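Local coordinates for vinylacetyl-CoA Delta-isomerase (Nitrosopumilus maritimus SCM1, PDB 6VJR), which probably dehydrates 4-hydroxybutyryl-CoA and isomerises vinylacetyl-CoA, using a bound FAD and a [4Fe-4S] cluster, at residues 141-147 / 193-199; 223-229 / 253-259. The contacts are given in a common frame with arbitrary orientation. Where two conformers were deposited one is given. Residues are numbered along the deposited sequence.

Both contacts belong to the beta domain between the helical parts of this acyl-CoA dehydrogenase-like subunit, and each comes from a different sheet. Their centres lie about 12 Å apart, and the sheets pack face to face: Ile196 CD1 of interaction 1 packs on Tyr226 OH at 3.4 Å (a hydroxyl hydrogen-bonded to Ala219 O) and on Ile257 CD1 at 4.1 Å in interaction 2, while Leu198 CD1 reaches Leu259 CD1 at 3.9 Å. The flavin ties them together. Interaction 1 holds its pyrimidine edge through backbone atoms of Gly145 and Met147; in interaction 2 the nearest atoms of the Glu254 side chain lie about 4 Å from FAD and about 8 Å from the iron-sulfur cluster.

Interaction 1: 141-147 / 193-199; sequences LVIGGAM and SHWIILM. With FAD (flavin-adenine dinucleotide), chain F.
The axes of parallel strands 143-146 and 195-198 approach to 4.6 Å, with 23° between their directions. Ile143 pairs with Trp195, in step through Ala146 with Leu198. The hydrogen-bond ladder runs Gly144 N to Trp195 O (2.9 Å), Ile197 N to Gly144 O (3.0 Å), Ala146 N to Ile197 O (2.8 Å) and Met199 N to Ala146 O (3.0 Å). Before it, Val142 O accepts His194 N at 2.8 Å and, weakly, Trp195 N at 3.3 Å. His194 (chi1 m, chi2 105°) accepts a hydrogen bond from Val142 N at ND1 (2.9 Å, 176°); Leu141 (m, t) lays CD2 over the imidazole face, a CH-pi contact, and its CD1 3.6 Å from CD1 of Trp195 (chi1 m, chi2 82°). On the sheet face carrying Trp195, Ile143 (m, m) sets CG2 3.8 Å from CD1 of Ile197 (m, t). On the opposite face, Ala146 CB touches CG2 of Ile196 (m, t) at 3.5 Å and CD2 of Leu198 (m, t) at 3.9 Å. Met147 (t, t, m) puts CE 4.0 Å from CB of Met199 (m, t, m). The C-terminal end of strand 143-146 and the following residue bind the flavin pyrimidine: FAD N3 donates to Gly145 O (3.0 Å), Met147 N to FAD O2 (2.8 Å). Strand 213-218 pairs with the other edge of 195-198; helix 101-121 covers Ile143 and Ile197, strand 177-188 Ala146 and Leu198.

Interaction 2: 223-229 / 253-259; sequences GVTYIYG and QEALIIL
Build strands 224-228 and 254-259 antiparallel; their axes approach to 4.5 Å, with directions 151° from each other. Gln253 (chi1 and chi2 both t) hydrogen-bonds through NE2 to Tyr228 OH (3.2 Å; Tyr228 chi1 -146°). Next, Glu254 O accepts Gly229 N at 3.0 Å and lies over one face of the Tyr228 ring. A water bridges Glu254 N and Gly229 O, 3.0 Å from each, accepting from Glu254 N; the glutamate's OE1 is hydrogen-bonded to Gln231 NE2 and its side chain touches FAD. Ala255 faces Tyr228 as a non-hydrogen-bonded pair, CA to CA 4.3 Å. Leu256 (t, p) pairs with Ile227: Leu256 N to Ile227 O and Ile227 N to Leu256 O, both hydrogen bonds of 2.9 Å. The two strands belong to a mixed sheet that packs one face (Tyr226, Ile257, Leu259) on the sheet of strand 195-198 and the other (Leu256, Ile258) on Leu406 and Tyr409 of the second subunit. Ile257 (m, t) sets CG2 3.6 Å from Val224 CG1 and CG1 4.0 Å from Tyr226 CD2. Ile258 (m, m) hydrogen-bonds likewise with Thr225: Ile258 N to Thr225 O 2.7 Å, Thr225 N to Ile258 O 3.0 Å. Leu259 (m, t) closes with CD2 4.1 Å from Val224 CG2.

Interaction 1: 141-147 / 193-199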
loop_
_atom_site.group_PDB
_atom_site.type_symbol
_atom_site.label_atom_id
_atom_site.label_comp_id
_atom_site.label_asym_id
_atom_site.label_seq_id
_atom_site.Cartn_x
_atom_site.Cartn_y
_atom_site.Cartn_z
ATOM N N LEU A 141 -41.824 11.227 -4.139
ATOM C CA LEU A 141 -41.013 12.439 -4.023
ATOM C C LEU A 141 -39.537 12.120 -3.771
ATOM O O LEU A 141 -39.168 11.002 -3.411
ATOM C CB LEU A 141 -41.581 13.322 -2.902
ATOM C CG LEU A 141 -43.062 13.674 -3.086
ATOM C CD1 LEU A 141 -43.548 14.632 -2.003
ATOM C CD2 LEU A 141 -43.332 14.239 -4.473
ATOM N N VAL A 142 -38.713 13.143 -3.956
ATOM C CA VAL A 142 -37.276 13.112 -3.677
ATOM C C VAL A 142 -37.039 13.791 -2.330
ATOM O O VAL A 142 -37.486 14.931 -2.108
ATOM C CB VAL A 142 -36.508 13.811 -4.816
ATOM C CG1 VAL A 142 -35.022 13.965 -4.498
ATOM C CG2 VAL A 142 -36.714 13.092 -6.156
ATOM N N ILE A 143 -36.323 13.064 -1.450
ATOM C CA ILE A 143 -36.103 13.487 -0.077
ATOM C C ILE A 143 -34.601 13.684 0.137
ATOM O O ILE A 143 -33.829 12.763 -0.080
ATOM C CB ILE A 143 -36.615 12.426 0.904
ATOM C CG1 ILE A 143 -38.034 11.906 0.571
ATOM C CG2 ILE A 143 -36.489 12.939 2.345
ATOM C CD1 ILE A 143 -39.109 12.960 0.530
ATOM N N GLY A 144 -34.217 14.879 0.567
ATOM C CA GLY A 144 -32.868 15.172 1.011
ATOM C C GLY A 144 -32.652 14.766 2.478
ATOM O O GLY A 144 -33.545 14.873 3.299
ATOM N N GLY A 145 -31.386 14.472 2.823
ATOM C CA GLY A 145 -31.015 14.115 4.171
ATOM C C GLY A 145 -30.000 15.114 4.643
ATOM O O GLY A 145 -28.852 15.040 4.230
ATOM N N ALA A 146 -30.450 16.029 5.498
ATOM C CA ALA A 146 -29.643 17.170 5.843
ATOM C C ALA A 146 -29.150 17.065 7.281
ATOM O O ALA A 146 -29.749 17.626 8.209
ATOM C CB ALA A 146 -30.416 18.450 5.589
ATOM N N MET A 147 -27.969 16.450 7.426
ATOM C CA MET A 147 -27.415 16.218 8.751
ATOM C C MET A 147 -26.288 17.200 9.065
ATOM O O MET A 147 -26.295 17.835 10.116
ATOM C CB MET A 147 -26.947 14.767 8.862
ATOM C CG MET A 147 -26.200 14.472 10.147
ATOM S SD MET A 147 -25.953 12.719 10.493
ATOM C CE MET A 147 -27.643 12.194 10.803
ATOM N N SER A 193 -34.662 18.395 -4.658
ATOM C CA SER A 193 -35.504 17.633 -3.758
ATOM C C SER A 193 -36.855 18.337 -3.559
ATOM O O SER A 193 -36.965 19.557 -3.728
ATOM C CB SER A 193 -34.825 17.460 -2.407
ATOM O OG SER A 193 -33.577 16.762 -2.450
ATOM N N HIS A 194 -37.853 17.565 -3.115
ATOM C CA HIS A 194 -39.172 18.059 -2.739
ATOM C C HIS A 194 -39.256 18.391 -1.241
ATOM O O HIS A 194 -39.904 19.371 -0.850
ATOM C CB HIS A 194 -40.258 17.069 -3.171
ATOM C CG HIS A 194 -40.270 16.775 -4.624
ATOM N ND1 HIS A 194 -39.797 15.584 -5.123
ATOM C CD2 HIS A 194 -40.585 17.519 -5.695
ATOM C CE1 HIS A 194 -39.933 15.586 -6.450
ATOM N NE2 HIS A 194 -40.384 16.770 -6.824
ATOM N N TRP A 195 -38.685 17.520 -0.411
ATOM C CA TRP A 195 -38.603 17.685 1.028
ATOM C C TRP A 195 -37.168 17.451 1.469
ATOM O O TRP A 195 -36.475 16.653 0.847
ATOM C CB TRP A 195 -39.500 16.704 1.772
ATOM C CG TRP A 195 -40.961 16.960 1.542
ATOM C CD1 TRP A 195 -41.737 16.574 0.496
ATOM C CD2 TRP A 195 -41.806 17.717 2.416
ATOM N NE1 TRP A 195 -43.021 17.029 0.665
ATOM C CE2 TRP A 195 -43.088 17.735 1.835
ATOM C CE3 TRP A 195 -41.609 18.335 3.653
ATOM C CZ2 TRP A 195 -44.153 18.389 2.434
ATOM C CZ3 TRP A 195 -42.657 18.996 4.234
ATOM C CH2 TRP A 195 -43.913 19.010 3.634
ATOM N N ILE A 196 -36.793 18.084 2.576
ATOM C CA ILE A 196 -35.482 17.932 3.196
ATOM C C ILE A 196 -35.705 17.641 4.680
ATOM O O ILE A 196 -36.512 18.332 5.335
ATOM C CB ILE A 196 -34.675 19.211 2.991
ATOM C CG1 ILE A 196 -34.405 19.429 1.480
ATOM C CG2 ILE A 196 -33.385 19.134 3.787
ATOM C CD1 ILE A 196 -34.018 20.830 1.099
ATOM N N ILE A 197 -35.069 16.565 5.182
ATOM C CA ILE A 197 -35.146 16.215 6.590
ATOM C C ILE A 197 -33.886 16.702 7.304
ATOM O O ILE A 197 -32.782 16.239 7.027
ATOM C CB ILE A 197 -35.333 14.700 6.791
ATOM C CG1 ILE A 197 -36.562 14.152 6.038
ATOM C CG2 ILE A 197 -35.478 14.429 8.282
ATOM C CD1 ILE A 197 -36.728 12.663 6.098
ATOM N N LEU A 198 -34.076 17.636 8.235
ATOM C CA LEU A 198 -32.997 18.156 9.054
ATOM C C LEU A 198 -32.760 17.179 10.205
ATOM O O LEU A 198 -33.719 16.768 10.855
ATOM C CB LEU A 198 -33.404 19.516 9.635
ATOM C CG LEU A 198 -33.811 20.586 8.625
ATOM C CD1 LEU A 198 -34.315 21.806 9.341
ATOM C CD2 LEU A 198 -32.666 20.900 7.668
ATOM N N MET A 199 -31.482 16.919 10.522
ATOM C CA MET A 199 -31.133 15.968 11.575
ATOM C C MET A 199 -29.858 16.427 12.263
ATOM O O MET A 199 -28.987 16.954 11.601
ATOM C CB MET A 199 -30.852 14.564 11.010
ATOM C CG MET A 199 -32.006 13.896 10.273
ATOM S SD MET A 199 -31.546 12.371 9.408
ATOM C CE MET A 199 -30.724 13.089 7.970
HETATM P PA FAD F . -14.252 18.151 9.068
HETATM O O1A FAD F . -15.041 17.606 10.186
HETATM O O2A FAD F . -13.865 19.574 9.132
HETATM O O5B FAD F . -13.052 17.130 8.836
HETATM C C5B FAD F . -11.729 17.574 8.447
HETATM C C4B FAD F . -10.716 16.716 9.146
HETATM O O4B FAD F . -10.700 17.043 10.557
HETATM C C3B FAD F . -10.917 15.190 9.063
HETATM O O3B FAD F . -9.654 14.527 8.966
HETATM C C2B FAD F . -11.584 14.860 10.393
HETATM O O2B FAD F . -11.454 13.524 10.854
HETATM C C1B FAD F . -10.889 15.858 11.322
HETATM N N9A FAD F . -11.688 16.229 12.484
HETATM C C8A FAD F . -12.855 16.960 12.555
HETATM N N7A FAD F . -13.313 17.151 13.767
HETATM C C5A FAD F . -12.403 16.477 14.561
HETATM C C6A FAD F . -12.327 16.295 15.957
HETATM N N6A FAD F . -13.193 16.850 16.807
HETATM N N1A FAD F . -11.329 15.516 16.433
HETATM C C2A FAD F . -10.443 15.004 15.559
HETATM N N3A FAD F . -10.385 15.132 14.236
HETATM C C4A FAD F . -11.408 15.883 13.783
HETATM N N1 FAD F . -23.781 15.672 4.600
HETATM C C2 FAD F . -25.150 15.708 4.714
HETATM O O2 FAD F . -25.728 15.879 5.799
HETATM N N3 FAD F . -25.915 15.477 3.586
HETATM C C4 FAD F . -25.452 15.248 2.322
HETATM O O4 FAD F . -26.201 15.162 1.366
HETATM C C4X FAD F . -24.003 15.313 2.206
HETATM N N5 FAD F . -23.456 15.131 1.000
HETATM C C5X FAD F . -22.114 15.415 0.863
HETATM C C6 FAD F . -21.527 15.471 -0.409
HETATM C C7 FAD F . -20.192 15.801 -0.585
HETATM C C7M FAD F . -19.630 15.953 -1.978
HETATM C C8 FAD F . -19.362 15.940 0.546
HETATM C C8M FAD F . -17.890 16.185 0.384
HETATM C C9 FAD F . -19.890 15.805 1.808
HETATM C C9A FAD F . -21.278 15.575 1.981
HETATM N N10 FAD F . -21.868 15.558 3.244
HETATM C C10 FAD F . -23.253 15.520 3.406
HETATM C "C1'" FAD F . -21.018 16.004 4.366
HETATM C "C2'" FAD F . -20.078 15.002 4.992
HETATM O "O2'" FAD F . -20.845 14.183 5.875
HETATM C "C3'" FAD F . -18.971 15.737 5.762
HETATM O "O3'" FAD F . -18.143 16.335 4.782
HETATM C "C4'" FAD F . -18.188 14.875 6.765
HETATM O "O4'" FAD F . -19.010 14.533 7.890
HETATM C "C5'" FAD F . -16.934 15.562 7.272
HETATM O "O5'" FAD F . -17.278 16.796 7.880
HETATM P P FAD F . -16.613 18.130 7.431
HETATM O O1P FAD F . -16.752 18.361 5.992
HETATM O O2P FAD F . -17.090 19.167 8.359
HETATM O O3P FAD F . -15.036 17.961 7.664
#

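Interaction 2: 223-229 / 253-259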
loop_
_atom_site.group_PDB
_atom_site.type_symbol
_atom_site.label_atom_id
_atom_site.label_comp_id
_atom_site.label_asym_id
_atom_site.label_seq_id
_atom_site.Cartn_x
_atom_site.Cartn_y
_atom_site.Cartn_z
ATOM N N GLY A 223 -37.732 31.240 4.486
ATOM C CA GLY A 223 -36.618 31.427 5.401
ATOM C C GLY A 223 -35.373 30.646 4.987
ATOM O O GLY A 223 -34.339 30.737 5.650
ATOM N N VAL A 224 -35.463 29.906 3.879
ATOM C CA VAL A 224 -34.361 29.092 3.383
ATOM C C VAL A 224 -33.664 29.831 2.254
ATOM O O VAL A 224 -34.298 30.348 1.344
ATOM C CB VAL A 224 -34.836 27.725 2.861
ATOM C CG1 VAL A 224 -33.665 26.910 2.329
ATOM C CG2 VAL A 224 -35.612 26.931 3.924
ATOM N N THR A 225 -32.333 29.849 2.328
ATOM C CA THR A 225 -31.495 30.296 1.230
ATOM C C THR A 225 -30.527 29.165 0.877
ATOM O O THR A 225 -29.935 28.563 1.781
ATOM C CB THR A 225 -30.704 31.542 1.645
ATOM O OG1 THR A 225 -31.564 32.592 2.117
ATOM C CG2 THR A 225 -29.852 32.028 0.489
ATOM N N TYR A 226 -30.370 28.914 -0.429
ATOM C CA TYR A 226 -29.413 27.929 -0.936
ATOM C C TYR A 226 -28.254 28.655 -1.592
ATOM O O TYR A 226 -28.477 29.542 -2.429
ATOM C CB TYR A 226 -30.041 26.989 -1.973
ATOM C CG TYR A 226 -31.220 26.190 -1.471
ATOM C CD1 TYR A 226 -32.502 26.711 -1.557
ATOM C CD2 TYR A 226 -31.071 24.936 -0.903
ATOM C CE1 TYR A 226 -33.609 25.994 -1.118
ATOM C CE2 TYR A 226 -32.169 24.209 -0.467
ATOM C CZ TYR A 226 -33.442 24.737 -0.566
ATOM O OH TYR A 226 -34.480 23.970 -0.105
ATOM N N ILE A 227 -27.020 28.274 -1.209
ATOM C CA ILE A 227 -25.829 28.825 -1.827
ATOM C C ILE A 227 -25.066 27.672 -2.482
ATOM O O ILE A 227 -24.591 26.787 -1.799
ATOM C CB ILE A 227 -24.976 29.639 -0.856
ATOM C CG1 ILE A 227 -25.788 30.711 -0.108
ATOM C CG2 ILE A 227 -23.836 30.267 -1.651
ATOM C CD1 ILE A 227 -25.013 31.446 0.951
ATOM N N TYR A 228 -25.041 27.680 -3.810
ATOM C CA TYR A 228 -24.558 26.546 -4.580
ATOM C C TYR A 228 -23.055 26.353 -4.369
ATOM O O TYR A 228 -22.314 27.309 -4.333
ATOM C CB TYR A 228 -24.858 26.789 -6.060
ATOM C CG TYR A 228 -25.195 25.539 -6.864
ATOM C CD1 TYR A 228 -26.511 25.084 -6.936
ATOM C CD2 TYR A 228 -24.230 24.824 -7.553
ATOM C CE1 TYR A 228 -26.841 23.929 -7.596
ATOM C CE2 TYR A 228 -24.567 23.672 -8.253
ATOM C CZ TYR A 228 -25.877 23.247 -8.290
ATOM O OH TYR A 228 -26.214 22.117 -8.969
ATOM N N GLY A 229 -22.598 25.101 -4.321
ATOM C CA GLY A 229 -21.173 24.823 -4.288
ATOM C C GLY A 229 -20.548 24.767 -5.684
ATOM O O GLY A 229 -21.101 24.235 -6.618
ATOM N N GLN A 253 -24.689 17.553 -7.315
ATOM C CA GLN A 253 -25.077 18.872 -6.844
ATOM C C GLN A 253 -24.883 18.901 -5.338
ATOM O O GLN A 253 -25.384 18.006 -4.650
ATOM C CB GLN A 253 -26.580 19.096 -7.102
ATOM C CG GLN A 253 -27.201 20.263 -6.320
ATOM C CD GLN A 253 -28.682 20.390 -6.604
ATOM O OE1 GLN A 253 -29.544 19.959 -5.826
ATOM N NE2 GLN A 253 -28.966 20.968 -7.755
ATOM N N GLU A 254 -24.233 19.970 -4.873
ATOM C CA GLU A 254 -24.154 20.279 -3.459
ATOM C C GLU A 254 -24.501 21.751 -3.258
ATOM O O GLU A 254 -24.201 22.601 -4.122
ATOM C CB GLU A 254 -22.753 19.985 -2.919
ATOM C CG GLU A 254 -22.280 18.557 -3.188
ATOM C CD GLU A 254 -21.636 18.341 -4.561
ATOM O OE1 GLU A 254 -20.772 19.154 -4.984
ATOM O OE2 GLU A 254 -21.974 17.309 -5.206
ATOM N N ALA A 255 -25.121 22.052 -2.096
ATOM C CA ALA A 255 -25.335 23.444 -1.725
ATOM C C ALA A 255 -25.303 23.579 -0.200
ATOM O O ALA A 255 -25.543 22.619 0.523
ATOM C CB ALA A 255 -26.643 23.961 -2.303
ATOM N N LEU A 256 -25.070 24.812 0.252
ATOM C CA LEU A 256 -25.227 25.213 1.639
ATOM C C LEU A 256 -26.655 25.717 1.825
ATOM O O LEU A 256 -27.100 26.625 1.126
ATOM C CB LEU A 256 -24.196 26.303 1.907
ATOM C CG LEU A 256 -24.196 26.921 3.301
ATOM C CD1 LEU A 256 -23.878 25.954 4.408
ATOM C CD2 LEU A 256 -23.283 28.124 3.331
ATOM N N ILE A 257 -27.352 25.115 2.779
ATOM C CA ILE A 257 -28.721 25.482 3.096
ATOM C C ILE A 257 -28.698 26.357 4.350
ATOM O O ILE A 257 -28.271 25.929 5.432
ATOM C CB ILE A 257 -29.587 24.256 3.346
ATOM C CG1 ILE A 257 -29.472 23.189 2.264
ATOM C CG2 ILE A 257 -31.036 24.711 3.538
ATOM C CD1 ILE A 257 -30.326 21.973 2.546
ATOM N N ILE A 258 -29.086 27.608 4.173
ATOM C CA ILE A 258 -29.217 28.522 5.292
ATOM C C ILE A 258 -30.661 28.514 5.776
ATOM O O ILE A 258 -31.575 28.558 4.964
ATOM C CB ILE A 258 -28.770 29.943 4.938
ATOM C CG1 ILE A 258 -27.453 29.976 4.149
ATOM C CG2 ILE A 258 -28.748 30.788 6.221
ATOM C CD1 ILE A 258 -26.256 29.467 4.922
ATOM N N LEU A 259 -30.845 28.453 7.105
ATOM C CA LEU A 259 -32.159 28.481 7.736
ATOM C C LEU A 259 -32.286 29.693 8.652
ATOM O O LEU A 259 -31.480 29.853 9.589
ATOM C CB LEU A 259 -32.310 27.205 8.564
ATOM C CG LEU A 259 -31.994 25.893 7.837
ATOM C CD1 LEU A 259 -31.728 24.739 8.787
ATOM C CD2 LEU A 259 -33.094 25.536 6.902
HETATM O O HOH W 1 -22.347 21.548 -6.557
#